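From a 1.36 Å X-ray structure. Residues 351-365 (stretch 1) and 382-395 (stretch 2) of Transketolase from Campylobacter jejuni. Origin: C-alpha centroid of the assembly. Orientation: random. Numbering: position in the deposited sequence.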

# COMPACT_ATOMS: atom_id res chain seq x y z
N LEU A 351 -1.85 1.71 29.17
CA LEU A 351 -0.47 1.94 28.74
C LEU A 351 -0.14 3.41 28.70
O LEU A 351 0.92 3.83 29.20
CB LEU A 351 -0.18 1.26 27.39
CG LEU A 351 -0.25 -0.27 27.43
CD1 LEU A 351 -0.09 -0.86 26.01
CD2 LEU A 351 0.79 -0.81 28.34
N ALA A 352 -1.06 4.21 28.16
CA ALA A 352 -0.82 5.66 28.08
C ALA A 352 -0.75 6.26 29.47
O ALA A 352 0.00 7.23 29.66
CB ALA A 352 -1.93 6.31 27.25
N LYS A 353 -1.51 5.75 30.44
CA LYS A 353 -1.46 6.27 31.81
C LYS A 353 -0.15 5.93 32.49
O LYS A 353 0.33 6.72 33.32
CB LYS A 353 -2.62 5.71 32.63
CG LYS A 353 -3.92 6.32 32.23
CD LYS A 353 -5.07 5.74 33.01
CE LYS A 353 -6.27 5.43 32.10
NZ LYS A 353 -6.80 4.01 32.22
N ASN A 354 0.41 4.77 32.20
CA ASN A 354 1.61 4.25 32.87
C ASN A 354 2.92 4.66 32.20
O ASN A 354 3.96 4.64 32.85
CB ASN A 354 1.58 2.71 32.95
CG ASN A 354 0.72 2.18 34.09
OD1 ASN A 354 1.20 2.00 35.22
ND2 ASN A 354 -0.54 1.95 33.83
N LEU A 355 2.87 5.05 30.93
CA LEU A 355 4.08 5.28 30.15
C LEU A 355 4.01 6.67 29.55
O LEU A 355 3.22 6.93 28.63
CB LEU A 355 4.20 4.22 29.05
CG LEU A 355 4.37 2.78 29.51
CD1 LEU A 355 4.14 1.82 28.38
CD2 LEU A 355 5.71 2.51 30.19
N GLU A 356 4.84 7.58 30.04
CA GLU A 356 4.78 8.95 29.58
C GLU A 356 5.11 9.12 28.10
O GLU A 356 4.67 10.09 27.48
CB GLU A 356 5.69 9.83 30.46
CG GLU A 356 5.10 10.05 31.85
CD GLU A 356 6.13 10.37 32.92
OE1 GLU A 356 7.09 9.61 33.04
OE2 GLU A 356 5.97 11.39 33.66
N GLY A 357 5.84 8.18 27.51
CA GLY A 357 6.17 8.23 26.11
C GLY A 357 5.27 7.43 25.18
O GLY A 357 5.54 7.40 23.97
N PHE A 358 4.24 6.77 25.71
CA PHE A 358 3.30 5.99 24.90
C PHE A 358 2.22 6.90 24.33
O PHE A 358 1.53 7.57 25.06
CB PHE A 358 2.70 4.89 25.76
CG PHE A 358 1.89 3.89 25.00
CD1 PHE A 358 2.47 2.73 24.49
CD2 PHE A 358 0.53 4.10 24.79
CE1 PHE A 358 1.71 1.80 23.80
CE2 PHE A 358 -0.23 3.14 24.10
CZ PHE A 358 0.37 2.02 23.60
N LEU A 359 2.05 6.90 23.01
CA LEU A 359 1.09 7.78 22.36
C LEU A 359 0.83 7.23 20.97
O LEU A 359 1.45 6.27 20.54
CB LEU A 359 1.59 9.24 22.31
CG LEU A 359 2.59 9.63 21.19
CD1 LEU A 359 2.95 11.15 21.33
CD2 LEU A 359 3.84 8.81 21.11
N GLY A 360 -0.13 7.82 20.28
CA GLY A 360 -0.43 7.37 18.93
C GLY A 360 -1.77 7.85 18.49
O GLY A 360 -2.34 8.79 19.05
N GLY A 361 -2.30 7.18 17.49
CA GLY A 361 -3.59 7.58 16.98
C GLY A 361 -4.04 6.73 15.83
O GLY A 361 -3.43 5.68 15.54
N SER A 362 -5.11 7.19 15.21
CA SER A 362 -5.78 6.48 14.12
C SER A 362 -5.82 7.37 12.89
O SER A 362 -5.75 8.61 12.96
CB SER A 362 -7.22 6.18 14.59
OG SER A 362 -7.99 5.56 13.55
N ALA A 363 -5.99 6.72 11.75
CA ALA A 363 -6.20 7.41 10.48
C ALA A 363 -7.67 7.72 10.29
O ALA A 363 -8.39 7.08 9.52
CB ALA A 363 -5.62 6.58 9.29
N ASP A 364 -8.16 8.67 11.07
CA ASP A 364 -9.54 9.13 11.09
C ASP A 364 -10.55 8.05 11.44
O ASP A 364 -11.65 8.05 10.91
CB ASP A 364 -9.99 9.78 9.78
CG ASP A 364 -11.28 10.62 9.92
OD1 ASP A 364 -11.36 11.40 10.89
OD2 ASP A 364 -12.20 10.48 9.08
N LEU A 365 -10.18 7.07 12.24
CA LEU A 365 -11.13 6.02 12.64
C LEU A 365 -11.13 5.81 14.15
O LEU A 365 -11.58 4.76 14.62
CB LEU A 365 -10.83 4.71 11.93
CG LEU A 365 -11.11 4.67 10.46
CD1 LEU A 365 -10.58 3.35 9.84
CD2 LEU A 365 -12.62 4.80 10.20
N GLY A 382 -1.23 17.04 24.24
CA GLY A 382 -1.60 15.70 24.71
C GLY A 382 -1.06 14.57 23.89
O GLY A 382 -0.10 14.72 23.12
N LYS A 383 -1.72 13.43 24.03
CA LYS A 383 -1.23 12.17 23.48
C LYS A 383 -1.95 11.67 22.23
O LYS A 383 -1.40 10.82 21.55
CB LYS A 383 -1.38 11.07 24.52
CG LYS A 383 -0.41 11.14 25.68
CD LYS A 383 -0.54 9.84 26.46
CE LYS A 383 0.39 9.73 27.62
NZ LYS A 383 1.55 8.84 27.55
N ASN A 384 -3.17 12.11 21.97
CA ASN A 384 -3.94 11.61 20.85
C ASN A 384 -3.53 12.33 19.56
O ASN A 384 -3.66 13.54 19.49
CB ASN A 384 -5.44 11.81 21.09
CG ASN A 384 -5.96 10.96 22.21
OD1 ASN A 384 -6.12 9.75 22.03
ND2 ASN A 384 -6.27 11.56 23.35
N ILE A 385 -3.03 11.60 18.58
CA ILE A 385 -2.70 12.13 17.28
C ILE A 385 -3.80 11.86 16.28
O ILE A 385 -4.25 10.74 16.17
CB ILE A 385 -1.36 11.61 16.77
CG1 ILE A 385 -0.27 11.88 17.81
CG2 ILE A 385 -1.00 12.27 15.40
CD1 ILE A 385 1.08 11.20 17.50
N HIS A 386 -4.23 12.89 15.57
CA HIS A 386 -5.26 12.81 14.54
C HIS A 386 -4.56 12.79 13.20
O HIS A 386 -4.23 13.83 12.63
CB HIS A 386 -6.24 13.97 14.72
CG HIS A 386 -6.96 13.89 16.02
ND1 HIS A 386 -6.66 14.65 17.14
CD2 HIS A 386 -7.91 13.01 16.41
CE1 HIS A 386 -7.44 14.26 18.14
NE2 HIS A 386 -8.22 13.28 17.72
N PHE A 387 -4.31 11.60 12.68
CA PHE A 387 -3.53 11.47 11.45
C PHE A 387 -4.29 11.86 10.20
O PHE A 387 -3.68 12.07 9.14
CB PHE A 387 -2.97 10.07 11.33
CG PHE A 387 -1.84 9.80 12.28
CD1 PHE A 387 -0.56 10.24 11.99
CD2 PHE A 387 -2.04 9.08 13.44
CE1 PHE A 387 0.47 9.96 12.86
CE2 PHE A 387 -1.02 8.82 14.30
CZ PHE A 387 0.24 9.28 14.02
N GLY A 388 -5.60 11.95 10.29
CA GLY A 388 -6.42 12.12 9.13
C GLY A 388 -6.48 10.83 8.31
O GLY A 388 -6.07 9.77 8.76
N ILE A 389 -6.96 10.93 7.07
CA ILE A 389 -7.17 9.77 6.21
C ILE A 389 -5.87 9.54 5.44
O ILE A 389 -5.78 9.75 4.22
CB ILE A 389 -8.41 9.86 5.33
CG1 ILE A 389 -9.67 10.24 6.16
CG2 ILE A 389 -8.67 8.51 4.66
CD1 ILE A 389 -9.88 11.75 6.45
N ARG A 390 -4.85 9.12 6.20
CA ARG A 390 -3.47 9.09 5.73
C ARG A 390 -2.75 7.90 6.33
O ARG A 390 -1.80 8.01 7.11
CB ARG A 390 -2.72 10.38 6.14
CG ARG A 390 -3.31 11.68 5.64
CD ARG A 390 -2.45 12.83 6.10
NE ARG A 390 -2.97 14.15 5.77
CZ ARG A 390 -3.68 14.92 6.58
NH1 ARG A 390 -3.99 14.56 7.81
NH2 ARG A 390 -4.04 16.12 6.15
N GLU A 391 -3.22 6.72 6.02
CA GLU A 391 -2.67 5.53 6.66
C GLU A 391 -1.18 5.40 6.44
O GLU A 391 -0.43 5.05 7.35
CB GLU A 391 -3.37 4.24 6.19
CG GLU A 391 -4.83 4.11 6.52
CD GLU A 391 -5.73 4.75 5.49
OE1 GLU A 391 -5.25 5.32 4.47
OE2 GLU A 391 -6.97 4.67 5.69
N HIS A 392 -0.75 5.62 5.21
CA HIS A 392 0.64 5.36 4.86
C HIS A 392 1.57 6.33 5.57
O HIS A 392 2.54 5.93 6.22
CB HIS A 392 0.80 5.39 3.36
CG HIS A 392 2.00 4.74 2.78
ND1 HIS A 392 2.93 3.97 3.44
CD2 HIS A 392 2.34 4.74 1.47
CE1 HIS A 392 3.81 3.53 2.54
NE2 HIS A 392 3.49 4.00 1.37
N ALA A 393 1.29 7.63 5.46
CA ALA A 393 2.10 8.62 6.18
C ALA A 393 2.03 8.38 7.68
O ALA A 393 3.03 8.57 8.37
CB ALA A 393 1.65 10.04 5.82
N MSE A 394 0.88 7.99 8.22
CA MSE A 394 0.81 7.69 9.65
C MSE A 394 1.86 6.68 10.06
O MSE A 394 2.62 6.87 11.05
CB MSE A 394 -0.58 7.15 10.02
CG MSE A 394 -0.66 6.57 11.42
SE MSE A 394 -2.44 5.95 11.89
CE MSE A 394 -2.53 4.42 10.66
N ALA A 395 1.92 5.57 9.34
CA ALA A 395 2.90 4.54 9.72
C ALA A 395 4.34 5.03 9.55
O ALA A 395 5.19 4.72 10.40
CB ALA A 395 2.64 3.27 8.89
O HOH W 1 -6.75 9.41 16.19
O HOH W 2 -8.13 4.64 8.11
O HOH W 3 -7.54 11.62 12.34

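K383 makes several of the polar contacts. Its CA-to-CB bond points sideways, but the end of the side chain comes nearer to the other stretch and reaches the backbone carbonyls where the helix 351-354 gives way to strand 358-362. K383 NZ donates to F358 O at 2.8 Å and to A352 O at 3.1 Å. A weak hydrogen bond runs from K383 NZ to E356 O at 3.4 Å. L355 O also lies 2.8 Å from K383 NZ. Residues L355 to F358 form a type I beta turn, closed by F358 N to L355 O at 3.1 Å. Carbonyls of the helix end and the turn surround one charged group; no acid side chain of the two stretches makes a contact with it. The aliphatic part of the lysine packs as well, with K383 CD 3.9 Å from A352 CB.

Backbone hydrogen bonds join the two strands in parallel, with their axes 30° apart. The best of them is I385 N to G360 O, 2.9 Å long and nearly straight at 174°. G360 N to K383 O is weak at 3.5 Å, and F387 N to S362 O is weak at 3.3 Å. One of the three is a good bond and the other two are weak.

Three waters bridge the two stretches. S362 N is 3.8 Å from I385 O, and water 1 fills the gap. It accepts from S362 N at 2.9 Å and lies 2.8 Å from I385 O. Water 2 donates to A363 O at 2.8 Å and to E391 OE2 at 2.7 Å, so it links a backbone carbonyl to a side chain. Water 3 accepts from G388 N at 2.8 Å and, weakly, from D364 N at 3.3 Å. D364 N and G388 O are also 3.3 Å apart, but the angle is too poor for a hydrogen bond.

Three glycines sit in this contact, and at G361 the lack of a side chain permits the close approach. The CA atoms of G361 and I385 are 4.6 Å apart. G361 CA makes a CA-H...O contact with I385 O at 3.3 Å, with an angle of 162° at the hydrogen. A CB on G361 would lie 1.9 Å from that same I385 O, a clash. At G360 the backbone angles by themselves call for glycine. G388 has positive phi, and a CB there would clash with R390 NH1 within its own stretch. That guanidinium nitrogen, R390 NH1, donates to F387 O at 2.8 Å.

The remaining contacts are van der Waals packing. L359 CD1 meets I385 CD1 at 4.3 Å. The F387 ring turns its edge to the glycine backbone, with F387 CE2 3.8 Å from G361 N. The CA-to-CB bond of M394, a selenomethionine, points toward the other stretch. M394 SE is 3.6 Å from A363 N, and M394 CE is 4.0 Å from A363 CB. A363 CB also lies 3.8 Å from E391 CG. Farther along, D364 CB packs against I389 CG1 at 3.7 Å.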